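PDB 1VL4: PmbA-related protein from Thermotoga maritima, which probably acts as a metallopeptidase of the U62 (PmbA/TldD) family, and has been described as a putative modulator of DNA gyrase. Local coordinates for residues A[298-304]-A[332-338]. Numbering follows the deposited sequence.
Sequences DDEGVPT and PTGNGFV
Two successive aspartates, Asp298 and Asp299, each use a carboxylate oxygen to take a backbone N-H from segment 332-338. Gly336 N gives to Asp298 OD2 at 2.9 Å, meeting it from above the carboxylate plane. Val338 N gives to Asp299 OD2 at 2.8 Å, nearly straight at 170° and on the anti lone pair. In between, Asp299 N gives to Gly336 O. Asp298 OD1 accepts from Glu300 N, which closes an Asx turn, and from Val302 N at 2.8 Å. The two donors come from opposite faces of the carboxylate plane. With Asp298 CG between its backbone N and carbonyl carbon (chi1 73°), the carboxylate lies between the turn and segment 332-338, with one oxygen for each. The bond from Glu300 N lies within the type I turn from Asp298 to Gly301; that from Val302 N ties in the next residue.

Asp298 CB sits over one face of the Phe337 ring, toward the rim, in a CH-pi contact 4.0 Å from the ring centroid. Asp299 OD2 lies near the ring plane at the edge, 3.5 Å from Phe337 CD1, with carboxylate and ring almost perpendicular. Arg342 makes a cation-pi contact with the same ring. Val302 CG1 packs on Pro332 CB at 3.9 Å, and both side chains touch Leu322 of helix 322-328. Gly334 CA makes a CA-H...O contact with Pro303 O at 3.4 Å.

The contact fastens the loop before strand 307-311 to strand 336-337 in the C-terminal family region. Four backbone N-H groups, two from each segment, point at the two carboxylates and would probably help stabilise their negative charge.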
loop_
_atom_site.group_PDB
_atom_site.type_symbol
_atom_site.label_atom_id
_atom_site.label_comp_id
_atom_site.label_asym_id
_atom_site.label_seq_id
_atom_site.Cartn_x
_atom_site.Cartn_y
_atom_site.Cartn_z
ATOM N N ASP A 298 -4.303 23.834 -3.224
ATOM C CA ASP A 298 -4.517 22.586 -2.502
ATOM C C ASP A 298 -5.833 21.858 -2.929
ATOM O O ASP A 298 -6.503 22.273 -3.878
ATOM C CB ASP A 298 -4.356 22.822 -0.961
ATOM C CG ASP A 298 -5.498 23.580 -0.345
ATOM O OD1 ASP A 298 -6.540 23.723 -1.019
ATOM O OD2 ASP A 298 -5.369 23.987 0.843
ATOM N N ASP A 299 -6.189 20.773 -2.256
ATOM C CA ASP A 299 -7.375 20.001 -2.632
ATOM C C ASP A 299 -8.692 20.639 -2.133
ATOM O O ASP A 299 -9.758 20.124 -2.410
ATOM C CB ASP A 299 -7.246 18.564 -2.150
ATOM C CG ASP A 299 -6.145 17.783 -2.909
ATOM O OD1 ASP A 299 -5.841 18.169 -4.047
ATOM O OD2 ASP A 299 -5.551 16.860 -2.326
ATOM N N GLU A 300 -8.589 21.753 -1.419
ATOM C CA GLU A 300 -9.754 22.581 -1.007
ATOM C C GLU A 300 -9.837 23.809 -1.903
ATOM O O GLU A 300 -10.754 24.597 -1.803
ATOM C CB GLU A 300 -9.673 22.971 0.504
ATOM C CG GLU A 300 -9.464 21.744 1.394
ATOM C CD GLU A 300 -9.422 22.007 2.902
ATOM O OE1 GLU A 300 -8.735 22.938 3.341
ATOM O OE2 GLU A 300 -10.011 21.223 3.662
ATOM N N GLY A 301 -8.929 23.926 -2.865
ATOM C CA GLY A 301 -8.893 25.060 -3.781
ATOM C C GLY A 301 -8.240 26.311 -3.206
ATOM O O GLY A 301 -8.337 27.390 -3.789
ATOM N N VAL A 302 -7.500 26.168 -2.116
ATOM C CA VAL A 302 -6.888 27.322 -1.474
ATOM C C VAL A 302 -5.541 27.557 -2.139
ATOM O O VAL A 302 -4.773 26.601 -2.355
ATOM C CB VAL A 302 -6.773 27.100 0.079
ATOM C CG1 VAL A 302 -5.964 28.224 0.783
ATOM C CG2 VAL A 302 -8.122 26.908 0.714
ATOM N N PRO A 303 -5.224 28.825 -2.476
ATOM C CA PRO A 303 -3.892 29.028 -3.048
ATOM C C PRO A 303 -2.770 28.536 -2.125
ATOM O O PRO A 303 -2.768 28.802 -0.896
ATOM C CB PRO A 303 -3.793 30.549 -3.215
ATOM C CG PRO A 303 -5.164 31.048 -3.139
ATOM C CD PRO A 303 -5.967 30.079 -2.382
ATOM N N THR A 304 -1.845 27.807 -2.718
ATOM C CA THR A 304 -0.630 27.416 -2.013
ATOM C C THR A 304 0.224 28.676 -1.762
ATOM O O THR A 304 0.186 29.651 -2.532
ATOM C CB THR A 304 0.116 26.358 -2.810
ATOM O OG1 THR A 304 0.347 26.804 -4.149
ATOM C CG2 THR A 304 -0.626 25.071 -2.851
ATOM N N PRO A 332 -6.025 30.431 6.221
ATOM C CA PRO A 332 -5.647 29.177 5.594
ATOM C C PRO A 332 -4.268 29.341 4.944
ATOM O O PRO A 332 -3.969 30.424 4.425
ATOM C CB PRO A 332 -6.726 28.985 4.507
ATOM C CG PRO A 332 -7.895 29.818 4.936
ATOM C CD PRO A 332 -7.285 30.971 5.687
ATOM N N THR A 333 -3.448 28.285 4.993
ATOM C CA THR A 333 -2.106 28.320 4.470
ATOM C C THR A 333 -1.987 27.622 3.099
ATOM O O THR A 333 -0.927 27.693 2.497
ATOM C CB THR A 333 -1.135 27.633 5.413
ATOM O OG1 THR A 333 -1.571 26.296 5.662
ATOM C CG2 THR A 333 -1.003 28.404 6.755
ATOM N N GLY A 334 -3.037 26.929 2.640
ATOM C CA GLY A 334 -2.976 26.208 1.364
ATOM C C GLY A 334 -2.286 24.835 1.455
ATOM O O GLY A 334 -1.561 24.439 0.550
ATOM N N ASN A 335 -2.553 24.113 2.542
ATOM C CA ASN A 335 -1.962 22.786 2.780
ATOM C C ASN A 335 -2.988 21.656 2.973
ATOM O O ASN A 335 -2.631 20.553 3.419
ATOM C CB ASN A 335 -0.983 22.910 3.961
ATOM C CG ASN A 335 0.188 23.824 3.620
ATOM O OD1 ASN A 335 0.211 25.030 3.971
ATOM N ND2 ASN A 335 1.143 23.274 2.890
ATOM N N GLY A 336 -4.252 21.913 2.581
ATOM C CA GLY A 336 -5.330 20.967 2.811
ATOM C C GLY A 336 -5.377 20.022 1.631
ATOM O O GLY A 336 -5.965 20.338 0.590
ATOM N N PHE A 337 -4.696 18.890 1.777
ATOM C CA PHE A 337 -4.650 17.866 0.733
ATOM C C PHE A 337 -5.377 16.605 1.206
ATOM O O PHE A 337 -5.569 16.389 2.411
ATOM C CB PHE A 337 -3.191 17.556 0.350
ATOM C CG PHE A 337 -2.514 18.676 -0.361
ATOM C CD1 PHE A 337 -2.671 18.827 -1.721
ATOM C CD2 PHE A 337 -1.700 19.593 0.319
ATOM C CE1 PHE A 337 -2.061 19.839 -2.382
ATOM C CE2 PHE A 337 -1.112 20.672 -0.359
ATOM C CZ PHE A 337 -1.241 20.775 -1.690
ATOM N N VAL A 338 -5.849 15.818 0.249
ATOM C CA VAL A 338 -6.514 14.571 0.568
ATOM C C VAL A 338 -5.515 13.667 1.296
ATOM O O VAL A 338 -4.378 13.488 0.876
ATOM C CB VAL A 338 -7.080 13.860 -0.711
ATOM C CG1 VAL A 338 -8.053 14.778 -1.490
ATOM C CG2 VAL A 338 -5.966 13.401 -1.638
#